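Local coordinates for protein 432aa long hypothetical deoxyribodipyrimidine photolyase (Sulfolobus tokodaii, PDB 2E0I) that probably repairs cyclobutane pyrimidine dimers in DNA using light, as a photolyase with two bound FAD molecules, one a likely light-harvesting cofactor, at residues F53-E64 against L184-G192; R8-G18 against K122-T130. All blocks are in the same frame, centred on the assembly; numbering follows the deposited sequence.

Interaction 1: F53-E64 against L184-G192; sequences FMINSLLELDDE and LFRGGRREG. With FAD (flavin-adenine dinucleotide), chain F.
S57 OG carries two bonds: it accepts from G188 N across the contact at 2.9 Å (N-H...O 159°) and donates to F53 O, one helical turn back, at 2.7 Å. Rotation about chi1 (-59°) lays OG beside its own backbone N, facing that carbonyl. F53 O also takes S57 N, which arrives from the other face of the carbonyl plane. G187 lies over one face of the F53 ring, its CA 3.6 Å from the centroid in a CH-pi contact, while F185 CB sits at the ring edge, near its plane, by CD2. Cutting F53 back to an alanine is likely to strip G187 CA of its CH-pi partner and F185 CB of its apolar neighbour, opening a gap beside G187. Further along, both carboxylate oxygens of E60 draw weak bonds from R190 N, and a water joins E60 OE2 to G187 O and E191 N. E64 OE1 meets R190 NH2 edge-on in a 2.8 Å salt bridge. With G188 at the N-cap position, the N terminus of helix 189-196 is seated on helix 48-66, whose M54 packs SD on the flavin ring of one of the two FAD molecules, in the photolyase's N-terminal domain.

Interaction 2: R8-G18 against K122-T130; sequences RRDLRLEDNTG and KAYEDYLLT. With FAD (flavin-adenine dinucleotide), chain F.
Charge pairing centres on D126 and R12, whose flat groups meet nearly coplanar. R12 NH2 reaches D126 OD1 at 2.8 Å, on the syn lone pair, as a salt bridge. The same guanidinium grips D15 O side-on with NE and NH2, which fixes its rotation, and a water links R12 NH1 to D126 OD1. The chain of R12 runs extended from CG to NE, carrying the group across to D126.

The other oxygen of D126 takes the hydrogen bonds from T17. OD2 accepts T17 OG1 at 2.7 Å on its anti lone pair and T17 N at 2.9 Å from above the carboxylate plane; R228 adds a salt bridge to this oxygen. With CG anti to the backbone N (chi1 179°), D126 extends its carboxylate to the first turn of helix 17-25, just past N16 at the N-cap. Segment 8-18 follows the C-terminal end of strand 2-7, inside the five-stranded parallel, Rossmann-like sheet, and 122-130 takes in the last residues of edge strand 120-124 and the loop after it; this is the end where such folds commonly bind nucleotides.

The cation-pi contact lies nearer the cofactor. R9 CZ stands 4.0 Å from the Y127 ring centroid, over the face, with guanidinium and ring inclined by 41°. R9 NH2 also forms a salt bridge with D98, and nearer the backbone along the same side chain, R9 CD comes within 3.5 Å of FAD O2'. Y127 OH accepts a weak bond from R9 N.

In the apolar packing, Y124 CB touches T17 CG2 at 3.9 Å, and Y124 CD2 rests against G18 CA at 3.7 Å.

How the interactions relate
From the N terminus, the chain supplies 8-18 directly after strand 2-7, then 53-64 on helix 48-66, then 122-130 and finally 184-192. Interaction 2 closes a loop of 103 residues when the chain returns along strand 120-124; interaction 1 closes one of 119 when it reaches helix 189-196. The segments alternate, so the two loops cross. Their centres lie about 17 Å apart, yet they touch: L11 packs on S57, L13 on L61 and E14 on R189. Interaction 2 ties the loop after strand 2-7 and the start of helix 17-25 to the end of strand 120-124 and the loop beyond it, interaction 1 joins helix 48-66 to helix 189-196, and both reach the same FAD.

Interaction 1: F53-E64 against L184-G192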
loop_
_atom_site.group_PDB
_atom_site.type_symbol
_atom_site.label_atom_id
_atom_site.label_comp_id
_atom_site.label_asym_id
_atom_site.label_seq_id
_atom_site.Cartn_x
_atom_site.Cartn_y
_atom_site.Cartn_z
ATOM N N PHE A 53 -7.609 5.505 8.012
ATOM C CA PHE A 53 -8.253 4.329 7.466
ATOM C C PHE A 53 -8.069 3.143 8.405
ATOM O O PHE A 53 -9.007 2.378 8.648
ATOM C CB PHE A 53 -7.663 3.999 6.103
ATOM C CG PHE A 53 -8.393 2.906 5.381
ATOM C CD1 PHE A 53 -8.256 1.591 5.768
ATOM C CD2 PHE A 53 -9.215 3.199 4.296
ATOM C CE1 PHE A 53 -8.921 0.583 5.089
ATOM C CE2 PHE A 53 -9.881 2.191 3.612
ATOM C CZ PHE A 53 -9.730 0.882 4.014
ATOM N N MET A 54 -6.859 2.989 8.929
ATOM C CA MET A 54 -6.574 1.898 9.851
ATOM C C MET A 54 -7.395 2.069 11.147
ATOM O O MET A 54 -8.045 1.130 11.614
ATOM C CB MET A 54 -5.084 1.883 10.150
ATOM C CG MET A 54 -4.643 0.790 11.068
ATOM S SD MET A 54 -2.894 0.998 11.413
ATOM C CE MET A 54 -2.979 2.158 12.780
ATOM N N ILE A 55 -7.361 3.265 11.729
ATOM C CA ILE A 55 -8.124 3.540 12.940
ATOM C C ILE A 55 -9.627 3.260 12.685
ATOM O O ILE A 55 -10.297 2.596 13.478
ATOM C CB ILE A 55 -7.974 5.020 13.372
ATOM C CG1 ILE A 55 -6.497 5.433 13.403
ATOM C CG2 ILE A 55 -8.597 5.220 14.746
ATOM C CD1 ILE A 55 -5.719 4.825 14.532
ATOM N N ASN A 56 -10.166 3.780 11.588
ATOM C CA ASN A 56 -11.569 3.521 11.293
ATOM C C ASN A 56 -11.826 2.015 11.175
ATOM O O ASN A 56 -12.822 1.500 11.691
ATOM C CB ASN A 56 -11.997 4.219 10.005
ATOM C CG ASN A 56 -12.225 5.699 10.199
ATOM O OD1 ASN A 56 -12.679 6.132 11.260
ATOM N ND2 ASN A 56 -11.929 6.491 9.166
ATOM N N SER A 57 -10.927 1.309 10.497
ATOM C CA SER A 57 -11.078 -0.124 10.349
ATOM C C SER A 57 -10.970 -0.793 11.709
ATOM O O SER A 57 -11.643 -1.784 11.968
ATOM C CB SER A 57 -10.018 -0.664 9.403
ATOM O OG SER A 57 -10.136 -0.038 8.135
ATOM N N LEU A 58 -10.122 -0.249 12.579
ATOM C CA LEU A 58 -9.967 -0.783 13.930
ATOM C C LEU A 58 -11.242 -0.524 14.742
ATOM O O LEU A 58 -11.622 -1.345 15.585
ATOM C CB LEU A 58 -8.756 -0.155 14.633
ATOM C CG LEU A 58 -7.390 -0.715 14.222
ATOM C CD1 LEU A 58 -6.266 0.104 14.832
ATOM C CD2 LEU A 58 -7.298 -2.171 14.671
ATOM N N LEU A 59 -11.899 0.611 14.492
ATOM C CA LEU A 59 -13.144 0.923 15.193
ATOM C C LEU A 59 -14.214 -0.078 14.773
ATOM O O LEU A 59 -14.940 -0.605 15.621
ATOM C CB LEU A 59 -13.626 2.345 14.878
ATOM C CG LEU A 59 -12.775 3.477 15.460
ATOM C CD1 LEU A 59 -13.271 4.809 14.951
ATOM C CD2 LEU A 59 -12.805 3.430 16.973
ATOM N N GLU A 60 -14.299 -0.351 13.471
ATOM C CA GLU A 60 -15.287 -1.297 12.957
ATOM C C GLU A 60 -15.048 -2.699 13.525
ATOM O O GLU A 60 -15.992 -3.388 13.925
ATOM C CB GLU A 60 -15.252 -1.347 11.420
ATOM C CG GLU A 60 -16.647 -1.462 10.804
ATOM C CD GLU A 60 -16.673 -2.064 9.389
ATOM O OE1 GLU A 60 -16.421 -3.285 9.241
ATOM O OE2 GLU A 60 -16.961 -1.312 8.427
ATOM N N LEU A 61 -13.779 -3.108 13.562
ATOM C CA LEU A 61 -13.386 -4.421 14.078
ATOM C C LEU A 61 -13.807 -4.553 15.538
ATOM O O LEU A 61 -14.214 -5.625 15.987
ATOM C CB LEU A 61 -11.873 -4.596 13.957
ATOM C CG LEU A 61 -11.271 -5.886 14.519
ATOM C CD1 LEU A 61 -11.671 -7.058 13.631
ATOM C CD2 LEU A 61 -9.747 -5.759 14.602
ATOM N N ASP A 62 -13.700 -3.453 16.276
ATOM C CA ASP A 62 -14.091 -3.446 17.675
ATOM C C ASP A 62 -15.595 -3.713 17.822
ATOM O O ASP A 62 -16.026 -4.348 18.780
ATOM C CB ASP A 62 -13.739 -2.108 18.315
ATOM C CG ASP A 62 -14.122 -2.051 19.786
ATOM O OD1 ASP A 62 -13.517 -2.779 20.602
ATOM O OD2 ASP A 62 -15.045 -1.278 20.120
ATOM N N ASP A 63 -16.399 -3.236 16.878
ATOM C CA ASP A 63 -17.831 -3.473 16.949
ATOM C C ASP A 63 -18.109 -4.939 16.744
ATOM O O ASP A 63 -18.917 -5.525 17.453
ATOM C CB ASP A 63 -18.564 -2.672 15.887
ATOM C CG ASP A 63 -18.442 -1.192 16.110
ATOM O OD1 ASP A 63 -18.930 -0.415 15.253
ATOM O OD2 ASP A 63 -17.851 -0.812 17.153
ATOM N N GLU A 64 -17.444 -5.537 15.766
ATOM C CA GLU A 64 -17.646 -6.947 15.499
ATOM C C GLU A 64 -17.305 -7.772 16.725
ATOM O O GLU A 64 -17.932 -8.803 16.985
ATOM C CB GLU A 64 -16.798 -7.376 14.312
ATOM C CG GLU A 64 -17.260 -6.722 13.032
ATOM C CD GLU A 64 -18.712 -7.051 12.697
ATOM O OE1 GLU A 64 -19.338 -6.286 11.932
ATOM O OE2 GLU A 64 -19.228 -8.081 13.193
ATOM N N LEU A 184 -12.408 10.116 0.402
ATOM C CA LEU A 184 -12.714 9.037 -0.519
ATOM C C LEU A 184 -12.886 7.628 0.071
ATOM O O LEU A 184 -13.364 6.721 -0.614
ATOM C CB LEU A 184 -11.634 9.051 -1.597
ATOM C CG LEU A 184 -11.737 8.111 -2.776
ATOM C CD1 LEU A 184 -13.124 8.226 -3.392
ATOM C CD2 LEU A 184 -10.635 8.456 -3.776
ATOM N N PHE A 185 -12.499 7.443 1.328
ATOM C CA PHE A 185 -12.614 6.138 1.979
ATOM C C PHE A 185 -13.134 6.315 3.386
ATOM O O PHE A 185 -13.019 7.392 3.970
ATOM C CB PHE A 185 -11.253 5.429 2.079
ATOM C CG PHE A 185 -10.592 5.181 0.762
ATOM C CD1 PHE A 185 -9.841 6.176 0.158
ATOM C CD2 PHE A 185 -10.757 3.962 0.110
ATOM C CE1 PHE A 185 -9.263 5.968 -1.085
ATOM C CE2 PHE A 185 -10.186 3.736 -1.136
ATOM C CZ PHE A 185 -9.438 4.740 -1.736
ATOM N N ARG A 186 -13.690 5.253 3.944
ATOM C CA ARG A 186 -14.191 5.323 5.299
ATOM C C ARG A 186 -13.608 4.190 6.113
ATOM O O ARG A 186 -13.741 4.176 7.330
ATOM C CB ARG A 186 -15.720 5.286 5.305
ATOM C CG ARG A 186 -16.315 6.510 4.605
ATOM C CD ARG A 186 -17.836 6.548 4.611
ATOM N NE ARG A 186 -18.405 6.955 5.888
ATOM C CZ ARG A 186 -19.707 7.008 6.179
ATOM N NH1 ARG A 186 -20.083 7.404 7.390
ATOM N NH2 ARG A 186 -20.631 6.668 5.283
ATOM N N GLY A 187 -12.945 3.251 5.438
ATOM C CA GLY A 187 -12.337 2.125 6.128
ATOM C C GLY A 187 -13.348 1.075 6.544
ATOM O O GLY A 187 -14.539 1.271 6.339
ATOM N N GLY A 188 -12.874 -0.033 7.121
ATOM C CA GLY A 188 -13.766 -1.098 7.559
ATOM C C GLY A 188 -14.148 -2.125 6.494
ATOM O O GLY A 188 -14.197 -1.823 5.291
ATOM N N ARG A 189 -14.444 -3.343 6.953
ATOM C CA ARG A 189 -14.814 -4.458 6.084
ATOM C C ARG A 189 -16.104 -4.254 5.316
ATOM O O ARG A 189 -16.229 -4.707 4.187
ATOM C CB ARG A 189 -14.923 -5.740 6.896
ATOM C CG ARG A 189 -15.448 -6.937 6.144
ATOM C CD ARG A 189 -15.386 -8.135 7.059
ATOM N NE ARG A 189 -15.857 -9.386 6.470
ATOM C CZ ARG A 189 -15.163 -10.133 5.615
ATOM N NH1 ARG A 189 -13.945 -9.759 5.226
ATOM N NH2 ARG A 189 -15.687 -11.268 5.161
ATOM N N ARG A 190 -17.069 -3.582 5.926
ATOM C CA ARG A 190 -18.338 -3.330 5.259
ATOM C C ARG A 190 -18.142 -2.513 3.984
ATOM O O ARG A 190 -18.691 -2.853 2.943
ATOM C CB ARG A 190 -19.281 -2.600 6.195
ATOM C CG ARG A 190 -20.540 -3.348 6.477
ATOM C CD ARG A 190 -20.677 -3.621 7.948
ATOM N NE ARG A 190 -21.934 -4.294 8.194
ATOM C CZ ARG A 190 -22.179 -5.159 9.174
ATOM N NH1 ARG A 190 -23.394 -5.693 9.260
ATOM N NH2 ARG A 190 -21.240 -5.505 10.054
ATOM N N GLU A 191 -17.366 -1.436 4.058
ATOM C CA GLU A 191 -17.104 -0.612 2.877
ATOM C C GLU A 191 -16.319 -1.450 1.879
ATOM O O GLU A 191 -16.531 -1.351 0.672
ATOM C CB GLU A 191 -16.270 0.629 3.238
ATOM C CG GLU A 191 -15.795 1.434 2.013
ATOM C CD GLU A 191 -14.767 2.519 2.349
ATOM O OE1 GLU A 191 -13.608 2.191 2.684
ATOM O OE2 GLU A 191 -15.122 3.715 2.274
ATOM N N GLY A 192 -15.403 -2.262 2.407
ATOM C CA GLY A 192 -14.581 -3.108 1.570
ATOM C C GLY A 192 -15.396 -4.020 0.678
ATOM O O GLY A 192 -15.193 -4.066 -0.537
HETATM P PA FAD F . 5.198 0.452 8.617
HETATM O O1A FAD F . 5.249 0.753 7.169
HETATM O O2A FAD F . 4.450 1.240 9.620
HETATM O O5B FAD F . 6.672 1.003 8.966
HETATM C C5B FAD F . 7.281 0.698 10.226
HETATM C C4B FAD F . 8.724 1.208 10.295
HETATM O O4B FAD F . 9.323 1.038 8.996
HETATM C C3B FAD F . 8.778 2.709 10.586
HETATM O O3B FAD F . 10.049 3.041 11.153
HETATM C C2B FAD F . 8.657 3.284 9.175
HETATM O O2B FAD F . 9.206 4.603 9.152
HETATM C C1B FAD F . 9.605 2.335 8.440
HETATM N N9A FAD F . 9.384 2.360 6.973
HETATM C C8A FAD F . 8.215 2.195 6.356
HETATM N N7A FAD F . 8.387 2.230 5.037
HETATM C C5A FAD F . 9.681 2.417 4.806
HETATM C C6A FAD F . 10.458 2.511 3.658
HETATM N N6A FAD F . 9.891 2.457 2.456
HETATM N N1A FAD F . 11.783 2.683 3.775
HETATM C C2A FAD F . 12.355 2.773 4.964
HETATM N N3A FAD F . 11.645 2.690 6.077
HETATM C C4A FAD F . 10.317 2.509 6.037
HETATM N N1 FAD F . 0.389 -1.978 12.955
HETATM C C2 FAD F . 0.404 -2.173 14.342
HETATM O O2 FAD F . 0.377 -3.312 14.804
HETATM N N3 FAD F . 0.502 -1.067 15.194
HETATM C C4 FAD F . 0.594 0.226 14.662
HETATM O O4 FAD F . 0.672 1.196 15.416
HETATM C C4X FAD F . 0.597 0.415 13.283
HETATM N N5 FAD F . 0.758 1.699 12.745
HETATM C C5X FAD F . 0.784 1.886 11.357
HETATM C C6 FAD F . 1.034 3.152 10.835
HETATM C C7 FAD F . 1.157 3.335 9.460
HETATM C C7M FAD F . 1.437 4.736 8.912
HETATM C C8 FAD F . 1.022 2.243 8.607
HETATM C C8M FAD F . 1.152 2.409 7.091
HETATM C C9 FAD F . 0.764 0.979 9.130
HETATM C C9A FAD F . 0.643 0.794 10.505
HETATM N N10 FAD F . 0.438 -0.486 11.046
HETATM C C10 FAD F . 0.489 -0.683 12.432
HETATM C "C1'" FAD F . 0.252 -1.660 10.161
HETATM C "C2'" FAD F . 1.571 -2.237 9.649
HETATM O "O2'" FAD F . 1.540 -2.305 8.220
HETATM C "C3'" FAD F . 1.817 -3.627 10.245
HETATM O "O3'" FAD F . 1.964 -3.518 11.665
HETATM C "C4'" FAD F . 3.077 -4.259 9.649
HETATM O "O4'" FAD F . 3.152 -5.627 10.061
HETATM C "C5'" FAD F . 4.333 -3.516 10.110
HETATM O "O5'" FAD F . 5.348 -3.527 9.103
HETATM P P FAD F . 5.447 -2.312 8.050
HETATM O O1P FAD F . 6.718 -2.483 7.311
HETATM O O2P FAD F . 4.188 -2.214 7.279
HETATM O O3P FAD F . 5.601 -1.051 9.039
HETATM O O HOH W 1 -10.654 6.591 6.016
HETATM O O HOH W 2 -17.022 0.044 6.160
#

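Interaction 2: R8-G18 against K122-T130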
loop_
_atom_site.group_PDB
_atom_site.type_symbol
_atom_site.label_atom_id
_atom_site.label_comp_id
_atom_site.label_asym_id
_atom_site.label_seq_id
_atom_site.Cartn_x
_atom_site.Cartn_y
_atom_site.Cartn_z
ATOM N N ARG A 8 -2.653 -6.761 13.316
ATOM C CA ARG A 8 -1.663 -5.797 12.874
ATOM C C ARG A 8 -2.066 -5.173 11.558
ATOM O O ARG A 8 -2.223 -3.965 11.464
ATOM C CB ARG A 8 -0.303 -6.471 12.715
ATOM C CG ARG A 8 0.246 -7.076 13.985
ATOM C CD ARG A 8 0.873 -8.394 13.646
ATOM N NE ARG A 8 2.139 -8.564 14.328
ATOM C CZ ARG A 8 3.102 -9.373 13.906
ATOM N NH1 ARG A 8 2.932 -10.086 12.795
ATOM N NH2 ARG A 8 4.238 -9.460 14.592
ATOM N N ARG A 9 -2.280 -6.031 10.567
ATOM C CA ARG A 9 -2.592 -5.634 9.204
ATOM C C ARG A 9 -3.701 -6.532 8.656
ATOM O O ARG A 9 -3.953 -6.552 7.440
ATOM C CB ARG A 9 -1.342 -5.890 8.383
ATOM C CG ARG A 9 -0.884 -4.833 7.479
ATOM C CD ARG A 9 0.449 -5.293 6.877
ATOM N NE ARG A 9 0.097 -5.647 5.548
ATOM C CZ ARG A 9 0.458 -6.652 4.775
ATOM N NH1 ARG A 9 -0.121 -6.630 3.603
ATOM N NH2 ARG A 9 1.316 -7.616 5.083
ATOM N N ASP A 10 -4.314 -7.310 9.549
ATOM C CA ASP A 10 -5.380 -8.270 9.221
ATOM C C ASP A 10 -6.649 -7.876 9.970
ATOM O O ASP A 10 -7.235 -8.684 10.692
ATOM C CB ASP A 10 -4.942 -9.673 9.663
ATOM C CG ASP A 10 -4.308 -9.685 11.082
ATOM O OD1 ASP A 10 -4.293 -8.637 11.768
ATOM O OD2 ASP A 10 -3.813 -10.745 11.525
ATOM N N LEU A 11 -7.083 -6.638 9.772
ATOM C CA LEU A 11 -8.237 -6.100 10.483
ATOM C C LEU A 11 -9.613 -6.663 10.127
ATOM O O LEU A 11 -10.459 -5.957 9.562
ATOM C CB LEU A 11 -8.233 -4.579 10.335
ATOM C CG LEU A 11 -6.869 -3.938 10.619
ATOM C CD1 LEU A 11 -7.024 -2.450 10.739
ATOM C CD2 LEU A 11 -6.280 -4.491 11.900
ATOM N N ARG A 12 -9.837 -7.930 10.485
ATOM C CA ARG A 12 -11.099 -8.610 10.211
ATOM C C ARG A 12 -11.169 -9.858 11.066
ATOM O O ARG A 12 -10.146 -10.300 11.595
ATOM C CB ARG A 12 -11.171 -9.021 8.741
ATOM C CG ARG A 12 -10.074 -9.975 8.350
ATOM C CD ARG A 12 -10.208 -10.485 6.926
ATOM N NE ARG A 12 -9.265 -11.574 6.663
ATOM C CZ ARG A 12 -7.966 -11.409 6.442
ATOM N NH1 ARG A 12 -7.445 -10.188 6.441
ATOM N NH2 ARG A 12 -7.186 -12.466 6.239
ATOM N N LEU A 13 -12.367 -10.429 11.193
ATOM C CA LEU A 13 -12.554 -11.650 11.972
ATOM C C LEU A 13 -12.845 -12.836 11.057
ATOM O O LEU A 13 -12.815 -13.981 11.493
ATOM C CB LEU A 13 -13.701 -11.480 12.955
ATOM C CG LEU A 13 -13.597 -10.357 13.983
ATOM C CD1 LEU A 13 -14.745 -10.504 14.978
ATOM C CD2 LEU A 13 -12.257 -10.421 14.703
ATOM N N GLU A 14 -13.118 -12.550 9.786
ATOM C CA GLU A 14 -13.418 -13.571 8.783
ATOM C C GLU A 14 -12.179 -13.973 8.008
ATOM O O GLU A 14 -11.388 -13.132 7.610
ATOM C CB GLU A 14 -14.447 -13.043 7.787
ATOM C CG GLU A 14 -15.851 -12.831 8.343
ATOM C CD GLU A 14 -16.575 -14.139 8.654
ATOM O OE1 GLU A 14 -16.295 -15.167 7.991
ATOM O OE2 GLU A 14 -17.442 -14.135 9.554
ATOM N N ASP A 15 -12.028 -15.266 7.777
ATOM C CA ASP A 15 -10.888 -15.807 7.040
ATOM C C ASP A 15 -9.564 -15.198 7.460
ATOM O O ASP A 15 -8.810 -14.672 6.651
ATOM C CB ASP A 15 -11.080 -15.649 5.520
ATOM C CG ASP A 15 -10.047 -16.456 4.707
ATOM O OD1 ASP A 15 -9.780 -17.639 5.044
ATOM O OD2 ASP A 15 -9.500 -15.913 3.721
ATOM N N ASN A 16 -9.286 -15.271 8.748
ATOM C CA ASN A 16 -8.035 -14.763 9.273
ATOM C C ASN A 16 -7.319 -16.005 9.779
ATOM O O ASN A 16 -7.677 -16.554 10.822
ATOM C CB ASN A 16 -8.298 -13.782 10.410
ATOM C CG ASN A 16 -7.027 -13.165 10.945
ATOM O OD1 ASN A 16 -6.972 -11.961 11.193
ATOM N ND2 ASN A 16 -5.996 -13.989 11.138
ATOM N N THR A 17 -6.313 -16.441 9.023
ATOM C CA THR A 17 -5.550 -17.647 9.335
ATOM C C THR A 17 -5.104 -17.784 10.787
ATOM O O THR A 17 -5.548 -18.678 11.510
ATOM C CB THR A 17 -4.313 -17.760 8.431
ATOM O OG1 THR A 17 -4.701 -17.552 7.064
ATOM C CG2 THR A 17 -3.690 -19.147 8.563
ATOM N N GLY A 18 -4.222 -16.896 11.215
ATOM C CA GLY A 18 -3.739 -16.970 12.573
ATOM C C GLY A 18 -4.859 -16.929 13.582
ATOM O O GLY A 18 -4.854 -17.669 14.564
ATOM N N LYS A 122 3.234 -18.483 17.970
ATOM C CA LYS A 122 2.845 -19.083 16.702
ATOM C C LYS A 122 2.495 -18.056 15.618
ATOM O O LYS A 122 1.560 -17.274 15.778
ATOM C CB LYS A 122 1.667 -20.040 16.962
ATOM C CG LYS A 122 1.846 -20.842 18.262
ATOM C CD LYS A 122 0.814 -21.948 18.459
ATOM C CE LYS A 122 1.145 -23.183 17.636
ATOM N NZ LYS A 122 0.177 -24.292 17.880
ATOM N N ALA A 123 3.256 -18.058 14.521
ATOM C CA ALA A 123 3.009 -17.136 13.407
ATOM C C ALA A 123 2.520 -17.941 12.210
ATOM O O ALA A 123 2.988 -19.044 11.988
ATOM C CB ALA A 123 4.268 -16.383 13.051
ATOM N N TYR A 124 1.571 -17.396 11.452
ATOM C CA TYR A 124 1.012 -18.100 10.302
ATOM C C TYR A 124 1.017 -17.232 9.061
ATOM O O TYR A 124 1.057 -16.005 9.163
ATOM C CB TYR A 124 -0.432 -18.522 10.589
ATOM C CG TYR A 124 -0.571 -19.473 11.749
ATOM C CD1 TYR A 124 -0.516 -20.860 11.563
ATOM C CD2 TYR A 124 -0.717 -18.986 13.048
ATOM C CE1 TYR A 124 -0.601 -21.735 12.656
ATOM C CE2 TYR A 124 -0.804 -19.842 14.142
ATOM C CZ TYR A 124 -0.746 -21.212 13.946
ATOM O OH TYR A 124 -0.842 -22.043 15.044
ATOM N N GLU A 125 0.980 -17.876 7.893
ATOM C CA GLU A 125 0.938 -17.164 6.623
ATOM C C GLU A 125 -0.523 -16.806 6.356
ATOM O O GLU A 125 -1.413 -17.652 6.505
ATOM C CB GLU A 125 1.475 -18.044 5.489
ATOM C CG GLU A 125 2.991 -18.163 5.464
ATOM C CD GLU A 125 3.528 -18.981 4.284
ATOM O OE1 GLU A 125 3.269 -18.616 3.112
ATOM O OE2 GLU A 125 4.225 -19.992 4.531
ATOM N N ASP A 126 -0.775 -15.555 5.971
ATOM C CA ASP A 126 -2.137 -15.114 5.696
ATOM C C ASP A 126 -2.212 -14.026 4.644
ATOM O O ASP A 126 -3.114 -14.023 3.825
ATOM C CB ASP A 126 -2.798 -14.624 6.993
ATOM C CG ASP A 126 -4.237 -14.114 6.784
ATOM O OD1 ASP A 126 -4.425 -12.889 6.615
ATOM O OD2 ASP A 126 -5.181 -14.936 6.792
ATOM N N TYR A 127 -1.261 -13.105 4.658
ATOM C CA TYR A 127 -1.271 -11.995 3.719
ATOM C C TYR A 127 -1.106 -12.368 2.269
ATOM O O TYR A 127 -1.625 -11.680 1.403
ATOM C CB TYR A 127 -0.204 -10.967 4.099
ATOM C CG TYR A 127 -0.426 -10.367 5.459
ATOM C CD1 TYR A 127 0.613 -10.251 6.364
ATOM C CD2 TYR A 127 -1.695 -9.986 5.867
ATOM C CE1 TYR A 127 0.391 -9.783 7.659
ATOM C CE2 TYR A 127 -1.936 -9.515 7.151
ATOM C CZ TYR A 127 -0.895 -9.421 8.054
ATOM O OH TYR A 127 -1.159 -9.039 9.367
ATOM N N LEU A 128 -0.401 -13.457 1.988
ATOM C CA LEU A 128 -0.177 -13.862 0.595
ATOM C C LEU A 128 -1.235 -14.808 0.034
ATOM O O LEU A 128 -1.881 -15.574 0.755
ATOM C CB LEU A 128 1.205 -14.512 0.442
ATOM C CG LEU A 128 2.443 -13.691 0.807
ATOM C CD1 LEU A 128 3.583 -14.643 1.057
ATOM C CD2 LEU A 128 2.797 -12.690 -0.286
ATOM N N LEU A 129 -1.394 -14.743 -1.276
ATOM C CA LEU A 129 -2.339 -15.574 -1.990
ATOM C C LEU A 129 -1.663 -16.920 -2.253
ATOM O O LEU A 129 -2.325 -17.947 -2.384
ATOM C CB LEU A 129 -2.676 -14.896 -3.310
ATOM C CG LEU A 129 -4.021 -15.122 -3.985
ATOM C CD1 LEU A 129 -5.152 -14.775 -3.042
ATOM C CD2 LEU A 129 -4.076 -14.248 -5.223
ATOM N N THR A 130 -0.334 -16.898 -2.303
ATOM C CA THR A 130 0.467 -18.091 -2.581
ATOM C C THR A 130 1.521 -18.361 -1.499
ATOM O O THR A 130 1.983 -17.437 -0.824
ATOM C CB THR A 130 1.204 -17.935 -3.946
ATOM O OG1 THR A 130 2.171 -16.885 -3.853
ATOM C CG2 THR A 130 0.229 -17.558 -5.043
HETATM P PA FAD F . 5.198 0.452 8.617
HETATM O O1A FAD F . 5.249 0.753 7.169
HETATM O O2A FAD F . 4.450 1.240 9.620
HETATM O O5B FAD F . 6.672 1.003 8.966
HETATM C C5B FAD F . 7.281 0.698 10.226
HETATM C C4B FAD F . 8.724 1.208 10.295
HETATM O O4B FAD F . 9.323 1.038 8.996
HETATM C C3B FAD F . 8.778 2.709 10.586
HETATM O O3B FAD F . 10.049 3.041 11.153
HETATM C C2B FAD F . 8.657 3.284 9.175
HETATM O O2B FAD F . 9.206 4.603 9.152
HETATM C C1B FAD F . 9.605 2.335 8.440
HETATM N N9A FAD F . 9.384 2.360 6.973
HETATM C C8A FAD F . 8.215 2.195 6.356
HETATM N N7A FAD F . 8.387 2.230 5.037
HETATM C C5A FAD F . 9.681 2.417 4.806
HETATM C C6A FAD F . 10.458 2.511 3.658
HETATM N N6A FAD F . 9.891 2.457 2.456
HETATM N N1A FAD F . 11.783 2.683 3.775
HETATM C C2A FAD F . 12.355 2.773 4.964
HETATM N N3A FAD F . 11.645 2.690 6.077
HETATM C C4A FAD F . 10.317 2.509 6.037
HETATM N N1 FAD F . 0.389 -1.978 12.955
HETATM C C2 FAD F . 0.404 -2.173 14.342
HETATM O O2 FAD F . 0.377 -3.312 14.804
HETATM N N3 FAD F . 0.502 -1.067 15.194
HETATM C C4 FAD F . 0.594 0.226 14.662
HETATM O O4 FAD F . 0.672 1.196 15.416
HETATM C C4X FAD F . 0.597 0.415 13.283
HETATM N N5 FAD F . 0.758 1.699 12.745
HETATM C C5X FAD F . 0.784 1.886 11.357
HETATM C C6 FAD F . 1.034 3.152 10.835
HETATM C C7 FAD F . 1.157 3.335 9.460
HETATM C C7M FAD F . 1.437 4.736 8.912
HETATM C C8 FAD F . 1.022 2.243 8.607
HETATM C C8M FAD F . 1.152 2.409 7.091
HETATM C C9 FAD F . 0.764 0.979 9.130
HETATM C C9A FAD F . 0.643 0.794 10.505
HETATM N N10 FAD F . 0.438 -0.486 11.046
HETATM C C10 FAD F . 0.489 -0.683 12.432
HETATM C "C1'" FAD F . 0.252 -1.660 10.161
HETATM C "C2'" FAD F . 1.571 -2.237 9.649
HETATM O "O2'" FAD F . 1.540 -2.305 8.220
HETATM C "C3'" FAD F . 1.817 -3.627 10.245
HETATM O "O3'" FAD F . 1.964 -3.518 11.665
HETATM C "C4'" FAD F . 3.077 -4.259 9.649
HETATM O "O4'" FAD F . 3.152 -5.627 10.061
HETATM C "C5'" FAD F . 4.333 -3.516 10.110
HETATM O "O5'" FAD F . 5.348 -3.527 9.103
HETATM P P FAD F . 5.447 -2.312 8.050
HETATM O O1P FAD F . 6.718 -2.483 7.311
HETATM O O2P FAD F . 4.188 -2.214 7.279
HETATM O O3P FAD F . 5.601 -1.051 9.039
HETATM O O HOH W 3 -5.015 -9.974 5.387
#